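Local coordinates for penicillin-binding protein activator LpoA (Escherichia coli, PDB 6DR3) that regulates peptidoglycan synthesis as an outer-membrane lipoprotein, being essential for the function of penicillin-binding protein 1A, whose transpeptidase activity it stimulates in vitro, at residues A[38-50]-A[71-83]. Residues are numbered along the deposited sequence; the frame is centred on the assembly and turned at random.
Sequences LLAIRALVKEGKT and EKTLLAVEIKLAQ
Leu-75 reaches across to helix 30-47 and sets one methyl against Leu-38 and Ile-41 and the other against Arg-42. Leu-75 CD1 lies 3.6 Å from Leu-38 CD2 and also meets Ile-41 CG2, whereas Leu-75 CD2 packs 3.7 Å from Arg-42 CA, against the root of that side chain. With CG anti to its carbonyl carbon (chi1 -65°), Leu-75 meets the side chains of Leu-38, Ile-41 and Arg-42 at about a right angle. One turn on, Val-45 uses both methyls: Val-45 CG2 touches Ile-79 CG1 at 3.8 Å, while CG1 turns to Glu-78 CB and the Ala-82 methyl. Beyond the Schellman motif at Gly-48, Thr-50 CG2 rests 3.9 Å from Ala-82 CB.

The axes run nearly parallel, 21° apart with a closest approach of 10.1 Å, an arrangement consistent with the TPR-like helical motifs of this amino-terminal domain of LpoA; helix 50-58 lies between them in the chain and packs against Val-45 and Gln-83.

Polar links are mostly water-mediated. Arg-42 NH2 and Glu-71 OE2 form a long salt bridge at 3.6 Å, with guanidinium and carboxylate planes 40° apart. One water lies in the guanidinium plane, accepting from Arg-42 NE and donating to Glu-71 OE2 (2.6 Å); another donates to Arg-42 O and Glu-78 OE1. Arg-108 of helix 103-117 forms salt bridges with both glutamates, and Arg-42 NH2 donates to Met-10 O.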
loop_
_atom_site.group_PDB
_atom_site.type_symbol
_atom_site.label_atom_id
_atom_site.label_comp_id
_atom_site.label_asym_id
_atom_site.label_seq_id
_atom_site.Cartn_x
_atom_site.Cartn_y
_atom_site.Cartn_z
ATOM N N LEU A 38 -10.680 -5.727 -17.239
ATOM C CA LEU A 38 -10.395 -5.413 -15.843
ATOM C C LEU A 38 -9.003 -4.814 -15.690
ATOM O O LEU A 38 -8.794 -3.908 -14.876
ATOM C CB LEU A 38 -10.529 -6.670 -14.986
ATOM C CG LEU A 38 -11.950 -7.190 -14.764
ATOM C CD1 LEU A 38 -11.909 -8.602 -14.209
ATOM C CD2 LEU A 38 -12.721 -6.269 -13.828
ATOM N N LEU A 39 -8.038 -5.311 -16.466
ATOM C CA LEU A 39 -6.680 -4.784 -16.384
ATOM C C LEU A 39 -6.599 -3.378 -16.965
ATOM O O LEU A 39 -5.901 -2.514 -16.420
ATOM C CB LEU A 39 -5.716 -5.727 -17.102
ATOM C CG LEU A 39 -5.356 -6.984 -16.308
ATOM C CD1 LEU A 39 -4.875 -8.099 -17.225
ATOM C CD2 LEU A 39 -4.293 -6.650 -15.274
ATOM N N ALA A 40 -7.308 -3.128 -18.069
ATOM C CA ALA A 40 -7.351 -1.782 -18.630
ATOM C C ALA A 40 -7.885 -0.784 -17.613
ATOM O O ALA A 40 -7.339 0.315 -17.464
ATOM C CB ALA A 40 -8.211 -1.767 -19.894
ATOM N N ILE A 41 -8.953 -1.150 -16.902
ATOM C CA ILE A 41 -9.492 -0.282 -15.856
ATOM C C ILE A 41 -8.420 0.011 -14.814
ATOM O O ILE A 41 -8.215 1.162 -14.412
ATOM C CB ILE A 41 -10.736 -0.928 -15.218
ATOM C CG1 ILE A 41 -11.830 -1.133 -16.267
ATOM C CG2 ILE A 41 -11.267 -0.072 -14.067
ATOM C CD1 ILE A 41 -12.909 -2.103 -15.840
ATOM N N ARG A 42 -7.721 -1.033 -14.361
ATOM C CA ARG A 42 -6.676 -0.856 -13.357
ATOM C C ARG A 42 -5.606 0.113 -13.840
ATOM O O ARG A 42 -5.173 0.998 -13.090
ATOM C CB ARG A 42 -6.056 -2.213 -13.013
ATOM C CG ARG A 42 -5.148 -2.202 -11.792
ATOM C CD ARG A 42 -4.257 -3.440 -11.742
ATOM N NE ARG A 42 -5.024 -4.685 -11.744
ATOM C CZ ARG A 42 -4.496 -5.893 -11.560
ATOM N NH1 ARG A 42 -3.190 -6.030 -11.358
ATOM N NH2 ARG A 42 -5.272 -6.968 -11.573
ATOM N N ALA A 43 -5.171 -0.033 -15.093
ATOM C CA ALA A 43 -4.123 0.834 -15.620
ATOM C C ALA A 43 -4.638 2.250 -15.855
ATOM O O ALA A 43 -3.932 3.226 -15.574
ATOM C CB ALA A 43 -3.562 0.247 -16.915
ATOM N N LEU A 44 -5.861 2.385 -16.376
ATOM C CA LEU A 44 -6.427 3.714 -16.596
ATOM C C LEU A 44 -6.479 4.511 -15.297
ATOM O O LEU A 44 -6.144 5.702 -15.277
ATOM C CB LEU A 44 -7.821 3.600 -17.210
ATOM C CG LEU A 44 -7.887 3.119 -18.664
ATOM C CD1 LEU A 44 -9.317 2.768 -19.054
ATOM C CD2 LEU A 44 -7.326 4.168 -19.607
ATOM N N VAL A 45 -6.899 3.875 -14.202
ATOM C CA VAL A 45 -6.913 4.552 -12.907
ATOM C C VAL A 45 -5.506 4.997 -12.533
ATOM O O VAL A 45 -5.278 6.153 -12.155
ATOM C CB VAL A 45 -7.520 3.635 -11.827
ATOM C CG1 VAL A 45 -7.364 4.251 -10.433
ATOM C CG2 VAL A 45 -8.984 3.366 -12.123
ATOM N N LYS A 46 -4.538 4.084 -12.635
ATOM C CA LYS A 46 -3.164 4.412 -12.268
ATOM C C LYS A 46 -2.619 5.565 -13.098
ATOM O O LYS A 46 -1.826 6.370 -12.598
ATOM C CB LYS A 46 -2.273 3.179 -12.434
ATOM C CG LYS A 46 -0.880 3.329 -11.841
ATOM C CD LYS A 46 -0.089 2.036 -11.960
ATOM C CE LYS A 46 1.223 2.111 -11.197
ATOM N NZ LYS A 46 1.976 0.828 -11.246
ATOM N N GLU A 47 -3.025 5.660 -14.362
ATOM C CA GLU A 47 -2.491 6.673 -15.261
ATOM C C GLU A 47 -3.197 8.016 -15.131
ATOM O O GLU A 47 -2.763 8.987 -15.758
ATOM C CB GLU A 47 -2.580 6.168 -16.704
ATOM C CG GLU A 47 -1.667 4.981 -16.973
ATOM C CD GLU A 47 -1.984 4.259 -18.270
ATOM O OE1 GLU A 47 -2.731 4.817 -19.104
ATOM O OE2 GLU A 47 -1.485 3.127 -18.451
ATOM N N GLY A 48 -4.258 8.099 -14.335
ATOM C CA GLY A 48 -5.001 9.333 -14.181
ATOM C C GLY A 48 -6.124 9.525 -15.172
ATOM O O GLY A 48 -6.682 10.626 -15.245
ATOM N N LYS A 49 -6.470 8.491 -15.938
ATOM C CA LYS A 49 -7.554 8.561 -16.917
ATOM C C LYS A 49 -8.848 8.085 -16.257
ATOM O O LYS A 49 -9.409 7.034 -16.577
ATOM C CB LYS A 49 -7.210 7.728 -18.145
ATOM C CG LYS A 49 -6.100 8.312 -19.007
ATOM C CD LYS A 49 -5.208 7.222 -19.579
ATOM C CE LYS A 49 -4.675 7.592 -20.953
ATOM N NZ LYS A 49 -4.049 8.935 -20.977
ATOM N N THR A 50 -9.319 8.898 -15.309
ATOM C CA THR A 50 -10.436 8.487 -14.465
ATOM C C THR A 50 -11.720 8.337 -15.272
ATOM O O THR A 50 -12.474 7.377 -15.073
ATOM C CB THR A 50 -10.632 9.491 -13.328
ATOM O OG1 THR A 50 -9.373 9.752 -12.697
ATOM C CG2 THR A 50 -11.602 8.941 -12.290
ATOM N N GLU A 71 -12.136 -8.717 -8.189
ATOM C CA GLU A 71 -11.320 -7.661 -8.777
ATOM C C GLU A 71 -12.159 -6.424 -9.074
ATOM O O GLU A 71 -11.691 -5.293 -8.903
ATOM C CB GLU A 71 -10.640 -8.171 -10.049
ATOM C CG GLU A 71 -9.834 -7.121 -10.799
ATOM C CD GLU A 71 -8.685 -6.565 -9.979
ATOM O OE1 GLU A 71 -8.198 -7.274 -9.072
ATOM O OE2 GLU A 71 -8.269 -5.418 -10.244
ATOM N N LYS A 72 -13.406 -6.615 -9.512
ATOM C CA LYS A 72 -14.271 -5.473 -9.792
ATOM C C LYS A 72 -14.495 -4.641 -8.536
ATOM O O LYS A 72 -14.415 -3.407 -8.572
ATOM C CB LYS A 72 -15.608 -5.942 -10.366
ATOM C CG LYS A 72 -16.564 -4.794 -10.690
ATOM C CD LYS A 72 -17.930 -5.276 -11.150
ATOM C CE LYS A 72 -18.873 -4.096 -11.352
ATOM N NZ LYS A 72 -20.255 -4.517 -11.707
ATOM N N THR A 73 -14.782 -5.299 -7.410
ATOM C CA THR A 73 -15.031 -4.565 -6.175
ATOM C C THR A 73 -13.807 -3.756 -5.766
ATOM O O THR A 73 -13.934 -2.640 -5.248
ATOM C CB THR A 73 -15.431 -5.523 -5.051
ATOM O OG1 THR A 73 -14.365 -6.449 -4.803
ATOM C CG2 THR A 73 -16.700 -6.290 -5.417
ATOM N N LEU A 74 -12.610 -4.298 -5.996
ATOM C CA LEU A 74 -11.396 -3.566 -5.652
ATOM C C LEU A 74 -11.194 -2.376 -6.583
ATOM O O LEU A 74 -10.808 -1.289 -6.136
ATOM C CB LEU A 74 -10.192 -4.505 -5.696
ATOM C CG LEU A 74 -8.840 -3.923 -5.274
ATOM C CD1 LEU A 74 -8.915 -3.246 -3.910
ATOM C CD2 LEU A 74 -7.790 -5.021 -5.263
ATOM N N LEU A 75 -11.457 -2.557 -7.880
ATOM C CA LEU A 75 -11.387 -1.436 -8.810
ATOM C C LEU A 75 -12.384 -0.348 -8.442
ATOM O O LEU A 75 -12.121 0.838 -8.670
ATOM C CB LEU A 75 -11.639 -1.920 -10.239
ATOM C CG LEU A 75 -10.603 -2.875 -10.836
ATOM C CD1 LEU A 75 -11.129 -3.471 -12.131
ATOM C CD2 LEU A 75 -9.278 -2.166 -11.079
ATOM N N ALA A 76 -13.532 -0.727 -7.876
ATOM C CA ALA A 76 -14.515 0.268 -7.461
ATOM C C ALA A 76 -13.938 1.202 -6.407
ATOM O O ALA A 76 -14.215 2.408 -6.417
ATOM C CB ALA A 76 -15.770 -0.424 -6.931
ATOM N N VAL A 77 -13.139 0.665 -5.481
ATOM C CA VAL A 77 -12.514 1.498 -4.457
ATOM C C VAL A 77 -11.509 2.451 -5.091
ATOM O O VAL A 77 -11.499 3.654 -4.803
ATOM C CB VAL A 77 -11.849 0.620 -3.381
ATOM C CG1 VAL A 77 -11.111 1.482 -2.359
ATOM C CG2 VAL A 77 -12.885 -0.258 -2.694
ATOM N N GLU A 78 -10.639 1.923 -5.954
ATOM C CA GLU A 78 -9.613 2.751 -6.574
ATOM C C GLU A 78 -10.235 3.868 -7.400
ATOM O O GLU A 78 -9.713 4.988 -7.438
ATOM C CB GLU A 78 -8.696 1.880 -7.435
ATOM C CG GLU A 78 -7.984 0.789 -6.644
ATOM C CD GLU A 78 -7.082 -0.079 -7.506
ATOM O OE1 GLU A 78 -7.412 -0.295 -8.690
ATOM O OE2 GLU A 78 -6.037 -0.545 -6.998
ATOM N N ILE A 79 -11.359 3.587 -8.064
ATOM C CA ILE A 79 -12.037 4.616 -8.849
ATOM C C ILE A 79 -12.565 5.718 -7.937
ATOM O O ILE A 79 -12.375 6.910 -8.203
ATOM C CB ILE A 79 -13.158 3.985 -9.698
ATOM C CG1 ILE A 79 -12.543 3.169 -10.838
ATOM C CG2 ILE A 79 -14.104 5.058 -10.257
ATOM C CD1 ILE A 79 -13.542 2.344 -11.636
ATOM N N LYS A 80 -13.227 5.341 -6.841
ATOM C CA LYS A 80 -13.786 6.348 -5.943
ATOM C C LYS A 80 -12.690 7.198 -5.313
ATOM O O LYS A 80 -12.876 8.402 -5.096
ATOM C CB LYS A 80 -14.641 5.681 -4.869
ATOM C CG LYS A 80 -15.973 5.181 -5.400
ATOM C CD LYS A 80 -16.941 4.829 -4.289
ATOM C CE LYS A 80 -18.265 4.342 -4.859
ATOM N NZ LYS A 80 -18.924 5.377 -5.706
ATOM N N LEU A 81 -11.540 6.595 -5.006
ATOM C CA LEU A 81 -10.417 7.384 -4.513
ATOM C C LEU A 81 -9.919 8.347 -5.584
ATOM O O LEU A 81 -9.584 9.500 -5.286
ATOM C CB LEU A 81 -9.289 6.463 -4.045
ATOM C CG LEU A 81 -9.578 5.678 -2.762
ATOM C CD1 LEU A 81 -8.529 4.602 -2.543
ATOM C CD2 LEU A 81 -9.644 6.608 -1.557
ATOM N N ALA A 82 -9.870 7.895 -6.839
ATOM C CA ALA A 82 -9.479 8.782 -7.929
ATOM C C ALA A 82 -10.471 9.925 -8.096
ATOM O O ALA A 82 -10.076 11.040 -8.459
ATOM C CB ALA A 82 -9.354 7.991 -9.230
ATOM N N GLN A 83 -11.753 9.676 -7.832
ATOM C CA GLN A 83 -12.781 10.708 -7.894
ATOM C C GLN A 83 -12.853 11.550 -6.624
ATOM O O GLN A 83 -13.799 12.330 -6.473
ATOM C CB GLN A 83 -14.149 10.074 -8.158
ATOM C CG GLN A 83 -14.252 9.319 -9.471
ATOM C CD GLN A 83 -15.618 8.688 -9.679
ATOM O OE1 GLN A 83 -16.180 8.751 -10.770
ATOM N NE2 GLN A 83 -16.156 8.075 -8.630
HETATM O O HOH W 1 -7.606 -5.275 -12.748
HETATM O O HOH W 2 -5.357 0.848 -10.154
#